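Local coordinates for protein WbmS, polysaccharide deacetylase involved in O-antigen biosynthesis (PDB 3HFT) that probably removes acetyl groups from a sugar during O-antigen biosynthesis, as a zinc-binding member of the polysaccharide deacetylase family, at residues A[60-72]-A[81-93]. Numbering follows the deposited sequence.
Sequences IEGAGVCATWFAT and IRRNPLFELGVHP
Glu88 O is gripped by two groups of the facing strand: Trp69 N donates to it at 2.9 Å, and Thr68 CA makes a CA-H...O contact. The same oxygen lies near the indole plane, at the edge by Trp69 CD1. Further along, Gly90 N gives Trp69 O an almost straight bond of 2.7 Å (174° at the hydrogen). Strands 67-71 and 87-91 are parallel neighbours, joined through helix 77-83 in a beta-alpha-beta unit, with 87-91 outermost in the chain's five-stranded parallel sheet. On the face carrying Ala67, Trp69 and Phe87, the indole turns its edge to the phenyl face, planes 55° apart, with Trp69 NE1 3.4 Å from Phe87 CG. Asn84 ND2 sits over the opposite phenyl face, toward the rim, while donating to Glu61 OE2 at 3.1 Å; Asn84 OD1 takes Leu86 N in an Asx turn. With CG1 beside its backbone N (chi1 -65°) and the chain extended from there, Ile81 lays CD1 over one indole face, toward the rim. At the far end His92 N bonds to Ala71 O, and Thr72 CG2 abuts the imidazole edge at His92 CD2, 3.5 Å away. His92 NE2 binds the zinc ion together with Asp46 and His127, while one water bridges Thr72 O and His92 O.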
ATOM      1  N   ILE A  60       8.322  -8.393 -26.158  1.00 34.11           N
ATOM      2  CA  ILE A  60       8.017  -9.534 -25.272  1.00 33.83           C
ATOM      3  C   ILE A  60       7.684 -10.821 -26.058  1.00 34.97           C
ATOM      4  O   ILE A  60       8.181 -11.903 -25.724  1.00 35.03           O
ATOM      5  CB  ILE A  60       6.900  -9.172 -24.280  1.00 32.98           C
ATOM      6  CG1 ILE A  60       7.279  -7.907 -23.507  1.00 32.17           C
ATOM      7  CG2 ILE A  60       6.645 -10.315 -23.289  1.00 31.80           C
ATOM      8  CD1 ILE A  60       8.715  -7.943 -22.871  1.00 34.35           C
ATOM      9  N   GLU A  61       6.874 -10.703 -27.122  1.00 35.16           N
ATOM     10  CA  GLU A  61       6.602 -11.834 -28.000  1.00 35.51           C
ATOM     11  C   GLU A  61       7.890 -12.414 -28.589  1.00 36.08           C
ATOM     12  O   GLU A  61       8.035 -13.619 -28.663  1.00 34.15           O
ATOM     13  CB  GLU A  61       5.586 -11.463 -29.092  1.00 35.03           C
ATOM     14  CG  GLU A  61       4.205 -11.249 -28.454  1.00 41.17           C
ATOM     15  CD  GLU A  61       3.029 -11.205 -29.430  1.00 39.01           C
ATOM     16  OE1 GLU A  61       3.224 -10.844 -30.615  1.00 39.12           O
ATOM     17  OE2 GLU A  61       1.891 -11.494 -28.955  1.00 44.41           O
ATOM     18  N   GLY A  62       8.840 -11.563 -28.958  1.00 34.89           N
ATOM     19  CA  GLY A  62      10.120 -12.034 -29.479  1.00 34.31           C
ATOM     20  C   GLY A  62      10.924 -12.869 -28.496  1.00 34.65           C
ATOM     21  O   GLY A  62      11.689 -13.746 -28.904  1.00 32.70           O
ATOM     22  N   ALA A  63      10.754 -12.597 -27.205  1.00 35.19           N
ATOM     23  CA  ALA A  63      11.420 -13.341 -26.142  1.00 35.16           C
ATOM     24  C   ALA A  63      10.689 -14.633 -25.849  1.00 36.70           C
ATOM     25  O   ALA A  63      11.260 -15.570 -25.306  1.00 38.52           O
ATOM     26  CB  ALA A  63      11.500 -12.467 -24.871  1.00 33.59           C
ATOM     27  N   GLY A  64       9.406 -14.677 -26.178  1.00 37.25           N
ATOM     28  CA  GLY A  64       8.595 -15.856 -25.951  1.00 35.49           C
ATOM     29  C   GLY A  64       8.266 -16.147 -24.501  1.00 36.62           C
ATOM     30  O   GLY A  64       8.083 -17.304 -24.144  1.00 34.09           O
ATOM     31  N   VAL A  65       8.178 -15.106 -23.674  1.00 36.27           N
ATOM     32  CA  VAL A  65       7.902 -15.252 -22.231  1.00 35.49           C
ATOM     33  C   VAL A  65       6.479 -14.785 -21.860  1.00 35.32           C
ATOM     34  O   VAL A  65       5.811 -14.072 -22.633  1.00 34.89           O
ATOM     35  CB  VAL A  65       8.940 -14.428 -21.379  1.00 34.72           C
ATOM     36  CG1 VAL A  65      10.369 -14.804 -21.758  1.00 36.56           C
ATOM     37  CG2 VAL A  65       8.762 -12.891 -21.566  1.00 35.56           C
ATOM     38  N   CYS A  66       6.035 -15.205 -20.679  1.00 33.66           N
ATOM     39  CA  CYS A  66       4.775 -14.761 -20.082  1.00 34.38           C
ATOM     40  C   CYS A  66       4.857 -13.300 -19.671  1.00 34.55           C
ATOM     41  O   CYS A  66       5.938 -12.779 -19.401  1.00 33.91           O
ATOM     42  CB  CYS A  66       4.465 -15.559 -18.807  1.00 35.63           C
ATOM     43  SG  CYS A  66       3.922 -17.237 -19.093  1.00 39.32           S
ATOM     44  N   ALA A  67       3.700 -12.646 -19.596  1.00 33.14           N
ATOM     45  CA  ALA A  67       3.627 -11.280 -19.123  1.00 32.63           C
ATOM     46  C   ALA A  67       2.174 -10.927 -18.802  1.00 35.90           C
ATOM     47  O   ALA A  67       1.248 -11.578 -19.285  1.00 31.56           O
ATOM     48  CB  ALA A  67       4.248 -10.293 -20.150  1.00 32.10           C
ATOM     49  N   THR A  68       1.986  -9.932 -17.945  1.00 33.57           N
ATOM     50  CA  THR A  68       0.652  -9.470 -17.572  1.00 33.64           C
ATOM     51  C   THR A  68       0.538  -7.998 -17.970  1.00 33.18           C
ATOM     52  O   THR A  68       1.462  -7.233 -17.747  1.00 33.80           O
ATOM     53  CB  THR A  68       0.433  -9.628 -16.089  1.00 33.27           C
ATOM     54  OG1 THR A  68       0.722 -10.984 -15.723  1.00 34.25           O
ATOM     55  CG2 THR A  68      -1.002  -9.267 -15.721  1.00 35.26           C
ATOM     56  N   TRP A  69      -0.604  -7.611 -18.539  1.00 33.09           N
ATOM     57  CA  TRP A  69      -0.775  -6.276 -19.151  1.00 32.37           C
ATOM     58  C   TRP A  69      -1.967  -5.622 -18.520  1.00 33.58           C
ATOM     59  O   TRP A  69      -3.069  -6.192 -18.553  1.00 34.16           O
ATOM     60  CB  TRP A  69      -1.020  -6.415 -20.680  1.00 30.54           C
ATOM     61  CG  TRP A  69       0.098  -7.155 -21.383  1.00 30.91           C
ATOM     62  CD1 TRP A  69       0.314  -8.491 -21.360  1.00 30.49           C
ATOM     63  CD2 TRP A  69       1.184  -6.590 -22.130  1.00 29.93           C
ATOM     64  NE1 TRP A  69       1.419  -8.811 -22.087  1.00 32.57           N
ATOM     65  CE2 TRP A  69       1.984  -7.661 -22.565  1.00 32.15           C
ATOM     66  CE3 TRP A  69       1.517  -5.295 -22.529  1.00 30.76           C
ATOM     67  CZ2 TRP A  69       3.144  -7.476 -23.315  1.00 31.71           C
ATOM     68  CZ3 TRP A  69       2.675  -5.102 -23.279  1.00 30.26           C
ATOM     69  CH2 TRP A  69       3.464  -6.199 -23.682  1.00 35.73           C
ATOM     70  N   PHE A  70      -1.781  -4.440 -17.950  1.00 31.51           N
ATOM     71  CA  PHE A  70      -2.901  -3.751 -17.306  1.00 32.24           C
ATOM     72  C   PHE A  70      -3.470  -2.673 -18.234  1.00 32.71           C
ATOM     73  O   PHE A  70      -2.806  -1.688 -18.530  1.00 31.49           O
ATOM     74  CB  PHE A  70      -2.485  -3.212 -15.944  1.00 32.30           C
ATOM     75  CG  PHE A  70      -2.145  -4.281 -14.965  1.00 31.55           C
ATOM     76  CD1 PHE A  70      -3.144  -5.072 -14.390  1.00 34.48           C
ATOM     77  CD2 PHE A  70      -0.840  -4.482 -14.564  1.00 36.40           C
ATOM     78  CE1 PHE A  70      -2.816  -6.030 -13.484  1.00 32.55           C
ATOM     79  CE2 PHE A  70      -0.538  -5.449 -13.642  1.00 35.32           C
ATOM     80  CZ  PHE A  70      -1.523  -6.232 -13.120  1.00 35.24           C
ATOM     81  N   ALA A  71      -4.701  -2.902 -18.710  1.00 31.64           N
ATOM     82  CA  ALA A  71      -5.296  -2.052 -19.758  1.00 31.63           C
ATOM     83  C   ALA A  71      -5.933  -0.783 -19.217  1.00 34.29           C
ATOM     84  O   ALA A  71      -6.651  -0.800 -18.194  1.00 33.02           O
ATOM     85  CB  ALA A  71      -6.354  -2.857 -20.558  1.00 31.04           C
ATOM     86  N   THR A  72      -5.678   0.314 -19.915  1.00 33.11           N
ATOM     87  CA  THR A  72      -6.221   1.616 -19.569  1.00 33.69           C
ATOM     88  C   THR A  72      -7.393   2.020 -20.447  1.00 33.40           C
ATOM     89  O   THR A  72      -8.254   2.780 -20.035  1.00 31.90           O
ATOM     90  CB  THR A  72      -5.140   2.723 -19.693  1.00 33.30           C
ATOM     91  OG1 THR A  72      -4.377   2.543 -20.903  1.00 32.65           O
ATOM     92  CG2 THR A  72      -4.201   2.709 -18.488  1.00 29.03           C
ATOM     93  N   ILE A  81      -3.180  -9.380 -27.034  1.00 35.98           N
ATOM     94  CA  ILE A  81      -2.847  -9.805 -25.683  1.00 37.21           C
ATOM     95  C   ILE A  81      -3.751 -10.971 -25.264  1.00 38.10           C
ATOM     96  O   ILE A  81      -3.276 -11.989 -24.762  1.00 38.79           O
ATOM     97  CB  ILE A  81      -2.970  -8.607 -24.718  1.00 36.48           C
ATOM     98  CG1 ILE A  81      -1.907  -7.547 -25.087  1.00 39.35           C
ATOM     99  CG2 ILE A  81      -2.874  -9.078 -23.238  1.00 35.17           C
ATOM    100  CD1 ILE A  81      -2.084  -6.175 -24.453  1.00 39.46           C
ATOM    101  N   ARG A  82      -5.056 -10.843 -25.478  1.00 40.26           N
ATOM    102  CA  ARG A  82      -5.966 -11.953 -25.166  1.00 41.35           C
ATOM    103  C   ARG A  82      -5.560 -13.246 -25.887  1.00 39.89           C
ATOM    104  O   ARG A  82      -5.489 -14.300 -25.268  1.00 36.24           O
ATOM    105  CB  ARG A  82      -7.408 -11.613 -25.554  1.00 43.91           C
ATOM    106  CG  ARG A  82      -8.081 -10.589 -24.663  1.00 49.63           C
ATOM    107  CD  ARG A  82      -9.578 -10.454 -24.995  1.00 49.67           C
ATOM    108  NE  ARG A  82     -10.106  -9.136 -24.605  1.00 61.18           N
ATOM    109  CZ  ARG A  82     -10.168  -8.058 -25.398  1.00 60.20           C
ATOM    110  NH1 ARG A  82      -9.748  -8.099 -26.656  1.00 60.96           N
ATOM    111  NH2 ARG A  82     -10.660  -6.914 -24.926  1.00 61.58           N
ATOM    112  N   ARG A  83      -5.325 -13.165 -27.197  1.00 37.31           N
ATOM    113  CA  ARG A  83      -4.964 -14.343 -28.004  1.00 38.84           C
ATOM    114  C   ARG A  83      -3.740 -15.092 -27.531  1.00 37.68           C
ATOM    115  O   ARG A  83      -3.680 -16.322 -27.599  1.00 37.53           O
ATOM    116  CB  ARG A  83      -4.650 -13.946 -29.453  1.00 39.79           C
ATOM    117  CG  ARG A  83      -5.816 -13.836 -30.343  1.00 43.04           C
ATOM    118  CD  ARG A  83      -5.355 -13.815 -31.785  1.00 44.09           C
ATOM    119  NE  ARG A  83      -4.404 -12.735 -32.037  1.00 42.51           N
ATOM    120  CZ  ARG A  83      -4.738 -11.509 -32.436  1.00 49.39           C
ATOM    121  NH1 ARG A  83      -6.007 -11.180 -32.634  1.00 52.89           N
ATOM    122  NH2 ARG A  83      -3.794 -10.592 -32.640  1.00 52.63           N
ATOM    123  N   ASN A  84      -2.724 -14.350 -27.129  1.00 36.70           N
ATOM    124  CA  ASN A  84      -1.486 -14.965 -26.747  1.00 35.92           C
ATOM    125  C   ASN A  84      -1.695 -15.704 -25.424  1.00 36.90           C
ATOM    126  O   ASN A  84      -1.976 -15.081 -24.387  1.00 35.88           O
ATOM    127  CB  ASN A  84      -0.386 -13.900 -26.639  1.00 37.93           C
ATOM    128  CG  ASN A  84       0.975 -14.499 -26.452  1.00 42.56           C
ATOM    129  OD1 ASN A  84       1.115 -15.577 -25.855  1.00 39.11           O
ATOM    130  ND2 ASN A  84       2.000 -13.814 -26.961  1.00 42.32           N
ATOM    131  N   PRO A  85      -1.514 -17.031 -25.437  1.00 36.32           N
ATOM    132  CA  PRO A  85      -1.755 -17.796 -24.217  1.00 37.58           C
ATOM    133  C   PRO A  85      -0.733 -17.522 -23.110  1.00 38.37           C
ATOM    134  O   PRO A  85      -0.963 -17.891 -21.956  1.00 39.07           O
ATOM    135  CB  PRO A  85      -1.674 -19.248 -24.690  1.00 39.33           C
ATOM    136  CG  PRO A  85      -0.814 -19.206 -25.900  1.00 40.92           C
ATOM    137  CD  PRO A  85      -1.055 -17.886 -26.549  1.00 37.79           C
ATOM    138  N   LEU A  86       0.378 -16.881 -23.447  1.00 35.54           N
ATOM    139  CA  LEU A  86       1.382 -16.537 -22.451  1.00 34.97           C
ATOM    140  C   LEU A  86       1.090 -15.192 -21.791  1.00 34.40           C
ATOM    141  O   LEU A  86       1.757 -14.811 -20.819  1.00 34.59           O
ATOM    142  CB  LEU A  86       2.770 -16.491 -23.099  1.00 34.76           C
ATOM    143  CG  LEU A  86       3.324 -17.756 -23.751  1.00 38.90           C
ATOM    144  CD1 LEU A  86       4.754 -17.518 -24.182  1.00 43.81           C
ATOM    145  CD2 LEU A  86       3.225 -18.937 -22.819  1.00 40.76           C
ATOM    146  N   PHE A  87       0.106 -14.466 -22.310  1.00 31.75           N
ATOM    147  CA  PHE A  87      -0.198 -13.133 -21.814  1.00 34.42           C
ATOM    148  C   PHE A  87      -1.501 -13.085 -21.045  1.00 33.80           C
ATOM    149  O   PHE A  87      -2.497 -13.621 -21.477  1.00 32.67           O
ATOM    150  CB  PHE A  87      -0.293 -12.131 -22.964  1.00 32.66           C
ATOM    151  CG  PHE A  87       1.029 -11.833 -23.652  1.00 36.37           C
ATOM    152  CD1 PHE A  87       2.243 -12.252 -23.129  1.00 33.94           C
ATOM    153  CD2 PHE A  87       1.047 -11.039 -24.779  1.00 36.04           C
ATOM    154  CE1 PHE A  87       3.429 -11.939 -23.761  1.00 34.31           C
ATOM    155  CE2 PHE A  87       2.237 -10.720 -25.407  1.00 36.40           C
ATOM    156  CZ  PHE A  87       3.423 -11.165 -24.892  1.00 39.78           C
ATOM    157  N   GLU A  88      -1.500 -12.386 -19.929  1.00 31.43           N
ATOM    158  CA  GLU A  88      -2.714 -12.175 -19.163  1.00 31.17           C
ATOM    159  C   GLU A  88      -3.106 -10.702 -19.319  1.00 32.62           C
ATOM    160  O   GLU A  88      -2.253  -9.817 -19.277  1.00 32.12           O
ATOM    161  CB  GLU A  88      -2.477 -12.500 -17.699  1.00 31.78           C
ATOM    162  CG  GLU A  88      -3.610 -12.059 -16.787  1.00 33.88           C
ATOM    163  CD  GLU A  88      -3.363 -12.399 -15.325  1.00 37.74           C
ATOM    164  OE1 GLU A  88      -2.361 -13.090 -15.032  1.00 38.97           O
ATOM    165  OE2 GLU A  88      -4.172 -11.932 -14.485  1.00 36.60           O
ATOM    166  N   LEU A  89      -4.392 -10.453 -19.522  1.00 33.35           N
ATOM    167  CA  LEU A  89      -4.909  -9.096 -19.607  1.00 34.83           C
ATOM    168  C   LEU A  89      -5.599  -8.788 -18.275  1.00 34.61           C
ATOM    169  O   LEU A  89      -6.469  -9.543 -17.824  1.00 31.90           O
ATOM    170  CB  LEU A  89      -5.904  -8.960 -20.755  1.00 34.85           C
ATOM    171  CG  LEU A  89      -6.495  -7.558 -21.016  1.00 36.48           C
ATOM    172  CD1 LEU A  89      -5.409  -6.529 -21.377  1.00 34.67           C
ATOM    173  CD2 LEU A  89      -7.612  -7.586 -22.089  1.00 34.71           C
ATOM    174  N   GLY A  90      -5.185  -7.690 -17.652  1.00 33.91           N
ATOM    175  CA  GLY A  90      -5.819  -7.176 -16.455  1.00 32.65           C
ATOM    176  C   GLY A  90      -6.242  -5.736 -16.710  1.00 34.17           C
ATOM    177  O   GLY A  90      -6.186  -5.246 -17.860  1.00 32.84           O
ATOM    178  N   VAL A  91      -6.682  -5.059 -15.653  1.00 32.38           N
ATOM    179  CA  VAL A  91      -7.187  -3.677 -15.765  1.00 34.31           C
ATOM    180  C   VAL A  91      -6.368  -2.674 -14.975  1.00 34.59           C
ATOM    181  O   VAL A  91      -5.766  -3.015 -13.948  1.00 34.72           O
ATOM    182  CB  VAL A  91      -8.715  -3.608 -15.368  1.00 35.75           C
ATOM    183  CG1 VAL A  91      -9.541  -4.275 -16.442  1.00 33.97           C
ATOM    184  CG2 VAL A  91      -8.962  -4.240 -13.981  1.00 31.29           C
ATOM    185  N   HIS A  92      -6.356  -1.445 -15.494  1.00 33.19           N
ATOM    186  CA  HIS A  92      -5.660  -0.314 -14.921  1.00 33.30           C
ATOM    187  C   HIS A  92      -6.628   0.872 -14.771  1.00 35.48           C
ATOM    188  O   HIS A  92      -6.556   1.859 -15.506  1.00 33.12           O
ATOM    189  CB  HIS A  92      -4.469   0.040 -15.808  1.00 34.13           C
ATOM    190  CG  HIS A  92      -3.378   0.796 -15.115  1.00 33.21           C
ATOM    191  ND1 HIS A  92      -2.696   0.304 -14.024  1.00 37.36           N
ATOM    192  CD2 HIS A  92      -2.797   1.986 -15.417  1.00 38.51           C
ATOM    193  CE1 HIS A  92      -1.767   1.174 -13.661  1.00 34.34           C
ATOM    194  NE2 HIS A  92      -1.813   2.204 -14.486  1.00 34.62           N
ATOM    195  N   PRO A  93      -7.535   0.781 -13.793  1.00 34.90           N
ATOM    196  CA  PRO A  93      -8.530   1.818 -13.562  1.00 33.92           C
ATOM    197  C   PRO A  93      -7.867   3.110 -13.081  1.00 34.75           C
ATOM    198  O   PRO A  93      -6.850   3.059 -12.366  1.00 35.32           O
ATOM    199  CB  PRO A  93      -9.398   1.218 -12.444  1.00 35.41           C
ATOM    200  CG  PRO A  93      -8.489   0.334 -11.716  1.00 34.26           C
ATOM    201  CD  PRO A  93      -7.646  -0.301 -12.791  1.00 32.76           C
TER
HETATM  202  O   HOH W   1      -8.164   3.457 -17.191  1.00 40.96           O